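Local coordinates for protein N-acetylglucosamine-6-phosphate deacetylase (Thermotoga maritima, PDB 1O12) that probably removes the acetyl group from N-acetylglucosamine 6-phosphate by hydrolysis, using one divalent metal cation per subunit, at residues A[53-58]-A[343-348]; A[88-93]-A[118-123]; A[350-355]-A[365-370]. All coordinates share one frame; numbering follows the deposited sequence.

Contact 1: residues A[53-58]-A[343-348]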
# COMPACT_ATOMS: atom_id res chain seq x y z
N LEU A 53 -20.78 -24.26 5.47
CA LEU A 53 -21.87 -23.78 4.62
C LEU A 53 -21.62 -22.29 4.43
O LEU A 53 -21.50 -21.55 5.42
CB LEU A 53 -23.23 -23.97 5.28
CG LEU A 53 -24.41 -23.77 4.32
CD1 LEU A 53 -24.52 -25.00 3.44
CD2 LEU A 53 -25.74 -23.57 5.09
N MSE A 54 -21.52 -21.85 3.18
CA MSE A 54 -21.28 -20.45 2.89
C MSE A 54 -22.25 -19.95 1.82
O MSE A 54 -22.90 -20.75 1.14
CB MSE A 54 -19.86 -20.25 2.34
CG MSE A 54 -18.72 -20.88 3.12
SE MSE A 54 -16.97 -20.52 2.25
CE MSE A 54 -16.96 -18.56 2.55
N PRO A 55 -22.36 -18.61 1.67
CA PRO A 55 -23.25 -18.04 0.65
C PRO A 55 -22.72 -18.48 -0.72
O PRO A 55 -21.51 -18.64 -0.87
CB PRO A 55 -23.10 -16.53 0.86
CG PRO A 55 -22.77 -16.44 2.32
CD PRO A 55 -21.77 -17.56 2.51
N GLY A 56 -23.60 -18.70 -1.69
CA GLY A 56 -23.15 -19.12 -3.00
C GLY A 56 -22.14 -18.12 -3.56
O GLY A 56 -22.36 -16.92 -3.52
N PHE A 57 -21.01 -18.62 -4.06
CA PHE A 57 -19.97 -17.77 -4.62
C PHE A 57 -20.53 -16.97 -5.79
O PHE A 57 -21.49 -17.39 -6.44
CB PHE A 57 -18.79 -18.61 -5.10
CG PHE A 57 -18.13 -19.39 -4.00
CD1 PHE A 57 -17.48 -20.60 -4.27
CD2 PHE A 57 -18.14 -18.92 -2.68
CE1 PHE A 57 -16.86 -21.32 -3.25
CE2 PHE A 57 -17.53 -19.63 -1.65
CZ PHE A 57 -16.89 -20.82 -1.93
N VAL A 58 -19.90 -15.82 -6.04
CA VAL A 58 -20.25 -14.91 -7.10
C VAL A 58 -19.01 -14.55 -7.93
O VAL A 58 -18.02 -14.03 -7.38
CB VAL A 58 -20.86 -13.62 -6.50
CG1 VAL A 58 -21.21 -12.65 -7.63
CG2 VAL A 58 -22.12 -13.96 -5.62
N GLY A 343 -25.62 -13.41 -0.94
CA GLY A 343 -24.37 -13.23 -0.20
C GLY A 343 -24.52 -13.31 1.30
O GLY A 343 -23.68 -12.82 2.06
N ARG A 344 -25.59 -13.95 1.75
CA ARG A 344 -25.86 -14.07 3.16
C ARG A 344 -26.50 -15.40 3.49
O ARG A 344 -27.04 -16.09 2.61
CB ARG A 344 -26.83 -12.96 3.60
CG ARG A 344 -26.32 -11.52 3.42
CD ARG A 344 -25.23 -11.20 4.42
NE ARG A 344 -25.65 -11.36 5.82
CZ ARG A 344 -26.53 -10.57 6.46
NH1 ARG A 344 -27.12 -9.56 5.82
NH2 ARG A 344 -26.79 -10.79 7.75
N ILE A 345 -26.40 -15.76 4.76
CA ILE A 345 -27.04 -16.94 5.31
C ILE A 345 -27.73 -16.34 6.52
O ILE A 345 -27.25 -16.47 7.64
CB ILE A 345 -26.09 -18.04 5.82
CG1 ILE A 345 -25.27 -18.63 4.66
CG2 ILE A 345 -26.95 -19.16 6.45
CD1 ILE A 345 -24.45 -19.87 5.07
N ALA A 346 -28.83 -15.66 6.25
CA ALA A 346 -29.63 -15.01 7.27
C ALA A 346 -31.12 -15.12 6.90
O ALA A 346 -31.49 -15.17 5.73
CB ALA A 346 -29.22 -13.52 7.38
N GLU A 347 -31.97 -15.16 7.90
CA GLU A 347 -33.40 -15.25 7.66
C GLU A 347 -33.92 -14.14 6.76
O GLU A 347 -33.64 -12.96 6.96
CB GLU A 347 -34.13 -15.27 8.99
CG GLU A 347 -34.06 -16.64 9.61
CD GLU A 347 -34.44 -16.66 11.08
OE1 GLU A 347 -35.31 -15.84 11.46
OE2 GLU A 347 -33.86 -17.51 11.82
N GLY A 348 -34.67 -14.54 5.73
CA GLY A 348 -35.26 -13.59 4.81
C GLY A 348 -34.57 -13.47 3.47
O GLY A 348 -35.09 -12.84 2.54
O HOH W 1 -24.50 -15.57 -3.19
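Ile345 and Pro55 carry most of this contact, with Leu53 completing the apolar patch. The delta methyl CD1 of Ile345 reaches furthest, ending 3.4 Å from the carbonyl oxygen of Leu53, Leu53 O, and 3.9 Å from the branch methyl Leu53 CD2. Its position follows from the torsions of Ile345: CG1 stands anti to the carbonyl carbon (chi1 -64°), and CD1 then extends from CG1 (chi2 -172°) onto the strand. The two side chains cross at a slant. Two residues on in the strand, Pro55 turns its ring against the loop backbone, with CB 3.5 Å from Gly343 C and CG 4.1 Å from Ile345 CG1. The positive phi of Gly343 by itself favours glycine.

The polar link between the segments is a water molecule. It donates to Gly56 O at 2.6 Å and accepts a weak bond from Gly343 N.

In the next shell, Asp22 OD1 accepts from the backbone N of Ile345 and forms a salt bridge with Arg344 NE. Val32 of strand 26-35 packs on both Leu53 and Ile345, while Ser330 of helix 322-336 touches Pro55. This is structural packing away from the annotated sites: it lays the loop between helix 322-336 and strand 353-356 on strand 52-59, which pairs with both barrel strand 87-93 and strand 353-356. With apolar side chains meeting backbone atoms and a single bridging water, the direct adhesion is dispersive, and directional bonds to the loop include those of Asp22.

Contact 2: residues A[88-93]-A[118-123]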
# COMPACT_ATOMS: atom_id res chain seq x y z
N THR A 88 -23.03 -19.51 -7.72
CA THR A 88 -24.45 -19.41 -7.97
C THR A 88 -24.89 -18.10 -8.66
O THR A 88 -26.08 -17.89 -8.89
CB THR A 88 -25.22 -19.60 -6.67
OG1 THR A 88 -24.72 -18.69 -5.69
CG2 THR A 88 -25.08 -21.02 -6.17
N THR A 89 -23.95 -17.22 -8.96
CA THR A 89 -24.24 -15.98 -9.66
C THR A 89 -22.97 -15.61 -10.40
O THR A 89 -21.88 -15.58 -9.81
CB THR A 89 -24.59 -14.78 -8.74
OG1 THR A 89 -25.75 -15.08 -7.95
CG2 THR A 89 -24.91 -13.55 -9.59
N PHE A 90 -23.09 -15.36 -11.69
CA PHE A 90 -21.94 -14.97 -12.47
C PHE A 90 -22.32 -14.00 -13.59
O PHE A 90 -23.50 -13.79 -13.93
CB PHE A 90 -21.20 -16.19 -13.02
CG PHE A 90 -21.82 -16.81 -14.25
CD1 PHE A 90 -21.26 -16.59 -15.53
CD2 PHE A 90 -22.87 -17.70 -14.14
CE1 PHE A 90 -21.75 -17.26 -16.66
CE2 PHE A 90 -23.36 -18.37 -15.25
CZ PHE A 90 -22.80 -18.15 -16.52
N LEU A 91 -21.28 -13.37 -14.12
CA LEU A 91 -21.39 -12.40 -15.19
C LEU A 91 -20.46 -12.88 -16.30
O LEU A 91 -19.23 -12.91 -16.13
CB LEU A 91 -20.93 -11.03 -14.66
CG LEU A 91 -21.86 -9.82 -14.50
CD1 LEU A 91 -23.25 -10.22 -14.07
CD2 LEU A 91 -21.20 -8.84 -13.51
N ALA A 92 -21.07 -13.28 -17.41
CA ALA A 92 -20.35 -13.73 -18.60
C ALA A 92 -19.67 -12.46 -19.09
O ALA A 92 -20.32 -11.49 -19.43
CB ALA A 92 -21.34 -14.25 -19.63
N THR A 93 -18.36 -12.47 -19.10
CA THR A 93 -17.57 -11.30 -19.44
C THR A 93 -17.04 -11.31 -20.85
O THR A 93 -16.53 -12.32 -21.33
CB THR A 93 -16.38 -11.18 -18.44
OG1 THR A 93 -16.88 -11.43 -17.12
CG2 THR A 93 -15.74 -9.79 -18.48
N SER A 118 -34.37 -19.18 -13.35
CA SER A 118 -33.66 -19.40 -12.10
C SER A 118 -32.12 -19.58 -12.29
O SER A 118 -31.42 -20.03 -11.39
CB SER A 118 -34.26 -20.59 -11.32
OG SER A 118 -33.86 -21.83 -11.87
N THR A 119 -31.62 -19.18 -13.46
CA THR A 119 -30.18 -19.27 -13.78
C THR A 119 -29.21 -18.48 -12.88
O THR A 119 -29.58 -17.50 -12.20
CB THR A 119 -29.89 -18.78 -15.24
OG1 THR A 119 -28.50 -18.90 -15.50
CG2 THR A 119 -30.28 -17.30 -15.43
N SER A 120 -27.96 -18.89 -12.91
CA SER A 120 -26.94 -18.21 -12.13
C SER A 120 -26.41 -17.02 -12.94
O SER A 120 -25.66 -16.20 -12.43
CB SER A 120 -25.82 -19.20 -11.74
OG SER A 120 -25.34 -19.95 -12.86
N LEU A 121 -26.82 -16.91 -14.19
CA LEU A 121 -26.37 -15.80 -15.02
C LEU A 121 -27.10 -14.49 -14.71
O LEU A 121 -28.27 -14.32 -15.01
CB LEU A 121 -26.55 -16.16 -16.48
CG LEU A 121 -26.28 -15.03 -17.48
CD1 LEU A 121 -24.78 -14.82 -17.64
CD2 LEU A 121 -26.90 -15.39 -18.83
N LEU A 122 -26.39 -13.56 -14.10
CA LEU A 122 -26.96 -12.28 -13.74
C LEU A 122 -26.98 -11.39 -14.97
O LEU A 122 -27.84 -10.54 -15.13
CB LEU A 122 -26.12 -11.61 -12.68
CG LEU A 122 -26.74 -10.63 -11.66
CD1 LEU A 122 -25.89 -9.38 -11.59
CD2 LEU A 122 -28.17 -10.32 -11.98
N GLY A 123 -26.00 -11.57 -15.83
CA GLY A 123 -25.94 -10.75 -17.01
C GLY A 123 -24.59 -10.78 -17.69
O GLY A 123 -23.86 -11.79 -17.65
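Phe90 and Leu121 are paired across neighbouring parallel strands, and three backbone hydrogen bonds tie their segments together. Phe90 N donates to Ser120 O at 2.8 Å, Leu122 N returns a bond to Phe90 O at 2.9 Å, and Ala92 N reaches Gly123 O at a longer 3.2 Å. Phe90 is therefore bound through both its N-H and its carbonyl to the residues flanking Leu121. A CA-H...O contact from Thr89 CA to Ser120 O supplements this ladder.

In the apolar packing, the side chains of Phe90 and Leu121 cross at a slant. With Leu121 CG anti to the backbone N (chi1 173°), its methyl CD1 sits over the aromatic ring as a CH-pi contact, 4.3 Å from the ring centroid and displaced toward the rim; the same methyl touches Ala92 CB. Helix 75-83 adds Met78 and Leu82 to the phenylalanine, and Tyr112 and Ile113 of helix 99-115 pack on Leu121. Leu91 and Leu122 lie side by side, pointing the same way, with Leu91 CD1 3.5 Å from Leu122 CB, which also meets Thr89 CG2.

Among polar side chains, Ser120 OG lies in the Phe90 ring plane, 3.5 Å from Phe90 CE2, and bonds weakly to Tyr83 OH. Thr119 OG1 accepts from Leu121 N at 2.9 Å, forming an ST turn, and is bonded in turn to Glu79.

Strands 87-93 and 121-127, connected by helix 99-115, form a beta-alpha-beta unit, as expected of the TIM-barrel fold. Backbone bonds fix the pairing, and the Phe90/Leu121 face packs on the helices; strand 121-127 runs on to the metal ligand Glu127.

Contact 3: residues A[350-355]-A[365-370]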
# COMPACT_ATOMS: atom_id res chain seq x y z
N ARG A 350 -32.26 -15.07 -0.06
CA ARG A 350 -32.28 -16.16 -1.02
C ARG A 350 -31.36 -17.32 -0.66
O ARG A 350 -30.21 -17.13 -0.24
CB ARG A 350 -31.90 -15.64 -2.42
CG ARG A 350 -32.72 -14.45 -2.88
CD ARG A 350 -34.15 -14.82 -3.23
NE ARG A 350 -34.32 -15.15 -4.65
CZ ARG A 350 -34.15 -14.30 -5.68
NH1 ARG A 350 -33.80 -13.02 -5.48
NH2 ARG A 350 -34.35 -14.74 -6.93
N ALA A 351 -31.86 -18.54 -0.85
CA ALA A 351 -31.06 -19.71 -0.54
C ALA A 351 -30.04 -20.10 -1.63
O ALA A 351 -30.17 -21.15 -2.24
CB ALA A 351 -31.95 -20.89 -0.19
N ASP A 352 -29.06 -19.24 -1.89
CA ASP A 352 -27.99 -19.61 -2.83
C ASP A 352 -26.86 -19.96 -1.86
O ASP A 352 -26.31 -19.09 -1.16
CB ASP A 352 -27.61 -18.43 -3.75
CG ASP A 352 -28.68 -18.13 -4.82
OD1 ASP A 352 -29.61 -18.96 -5.00
OD2 ASP A 352 -28.58 -17.07 -5.50
N LEU A 353 -26.53 -21.25 -1.79
CA LEU A 353 -25.53 -21.70 -0.83
C LEU A 353 -24.55 -22.71 -1.38
O LEU A 353 -24.81 -23.36 -2.39
CB LEU A 353 -26.24 -22.33 0.35
CG LEU A 353 -27.36 -21.56 1.03
CD1 LEU A 353 -28.32 -22.54 1.69
CD2 LEU A 353 -26.76 -20.59 2.04
N VAL A 354 -23.41 -22.83 -0.71
CA VAL A 354 -22.43 -23.82 -1.09
C VAL A 354 -21.95 -24.54 0.17
O VAL A 354 -21.60 -23.91 1.17
CB VAL A 354 -21.22 -23.19 -1.84
CG1 VAL A 354 -20.56 -22.10 -1.00
CG2 VAL A 354 -20.22 -24.30 -2.22
N LEU A 355 -21.96 -25.86 0.12
CA LEU A 355 -21.49 -26.67 1.24
C LEU A 355 -20.09 -27.17 0.88
O LEU A 355 -19.87 -27.62 -0.25
CB LEU A 355 -22.42 -27.85 1.49
CG LEU A 355 -22.10 -28.61 2.78
CD1 LEU A 355 -22.56 -27.78 4.01
CD2 LEU A 355 -22.80 -29.97 2.75
N THR A 365 -23.90 -27.61 -4.05
CA THR A 365 -24.29 -26.25 -4.37
C THR A 365 -25.80 -26.19 -4.45
O THR A 365 -26.45 -27.10 -4.96
CB THR A 365 -23.65 -25.80 -5.72
OG1 THR A 365 -22.23 -25.94 -5.63
CG2 THR A 365 -23.98 -24.35 -6.04
N ILE A 366 -26.36 -25.11 -3.94
CA ILE A 366 -27.79 -24.89 -3.93
C ILE A 366 -28.06 -23.53 -4.54
O ILE A 366 -27.44 -22.56 -4.15
CB ILE A 366 -28.30 -24.93 -2.49
CG1 ILE A 366 -28.00 -26.33 -1.91
CG2 ILE A 366 -29.80 -24.54 -2.44
CD1 ILE A 366 -28.10 -26.43 -0.42
N LYS A 367 -28.98 -23.48 -5.50
CA LYS A 367 -29.38 -22.25 -6.20
C LYS A 367 -30.89 -22.19 -5.97
O LYS A 367 -31.59 -23.11 -6.35
CB LYS A 367 -29.12 -22.40 -7.70
CG LYS A 367 -28.64 -21.19 -8.44
CD LYS A 367 -29.55 -20.00 -8.28
CE LYS A 367 -28.97 -18.81 -9.01
NZ LYS A 367 -29.17 -17.50 -8.31
N GLU A 368 -31.40 -21.13 -5.36
CA GLU A 368 -32.84 -21.08 -5.12
C GLU A 368 -33.34 -22.40 -4.49
O GLU A 368 -34.06 -23.15 -5.15
CB GLU A 368 -33.59 -20.87 -6.44
CG GLU A 368 -33.75 -19.43 -6.83
CD GLU A 368 -34.58 -18.64 -5.82
OE1 GLU A 368 -35.80 -18.90 -5.72
OE2 GLU A 368 -34.01 -17.77 -5.12
N GLY A 369 -32.94 -22.68 -3.25
CA GLY A 369 -33.38 -23.89 -2.57
C GLY A 369 -33.30 -25.24 -3.28
O GLY A 369 -33.72 -26.25 -2.71
N GLU A 370 -32.79 -25.27 -4.50
CA GLU A 370 -32.66 -26.53 -5.23
C GLU A 370 -31.18 -26.92 -5.35
O GLU A 370 -30.34 -26.10 -5.75
CB GLU A 370 -33.25 -26.41 -6.64
CG GLU A 370 -34.74 -26.03 -6.71
CD GLU A 370 -35.67 -27.10 -6.13
OE1 GLU A 370 -35.53 -28.28 -6.53
OE2 GLU A 370 -36.54 -26.76 -5.28
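Arg350 NE makes a salt bridge to Glu368 OE2 at 2.7 Å, the guanidinium and carboxylate planes being turned 71° apart. The carboxylate of Asp352 is held through both oxygens, one partner to each. Glu368 N donates to Asp352 OD1 at 2.8 Å, nearly in line with the C-O bond, while Lys367 NZ makes a salt bridge to Asp352 OD2 at 2.9 Å, approaching from above the carboxylate plane. The aspartate and lysine side chains run side by side in the same direction, and the lysine chain bends at chi2 (-55°), which places CD 3.4 Å from Asp352 OD1. Next to Asp352, Ala351 O takes a weak bond from Gly369 N.

Further in, Leu353 and Ile366 form an antiparallel hydrogen-bonded pair through two 2.8 Å bonds, Leu353 N to Ile366 O and Ile366 N to Leu353 O. Val354 and Thr365 follow as a non-hydrogen-bonded pair, with Thr365 OG1 bonded to Tyr83 O.

The contact forms the open end of the beta hairpin of strands 353-356 and 362-367. The positive Lys367 and Arg350 would be expected to offset the repulsion between the neighbouring carboxylates of Asp352 and Glu368 and favour their ionised forms.

Contacts 1 and 3 are close neighbours, their centres about 8 Å apart, and the centre of contact 2 lies about 16 Å from that of contact 1 and 14 Å from that of contact 3. Strand 52-59 joins them: it pairs in parallel with strand 87-93 of contact 2 and antiparallel with strand 353-356 of contact 3. Gly56 N meets Asp352 O at 2.8 Å, a probable hydrogen bond, and Phe57 O probably accepts from Thr88 N. Along the chain, contact 2 is nested within the long loop that contact 1 closes, and contact 3 follows. The C-terminal hairpin is thereby attached to the barrel strands. Contacts 1 and 3 lie away from the metal, whereas contact 2 includes the strand carrying Glu127.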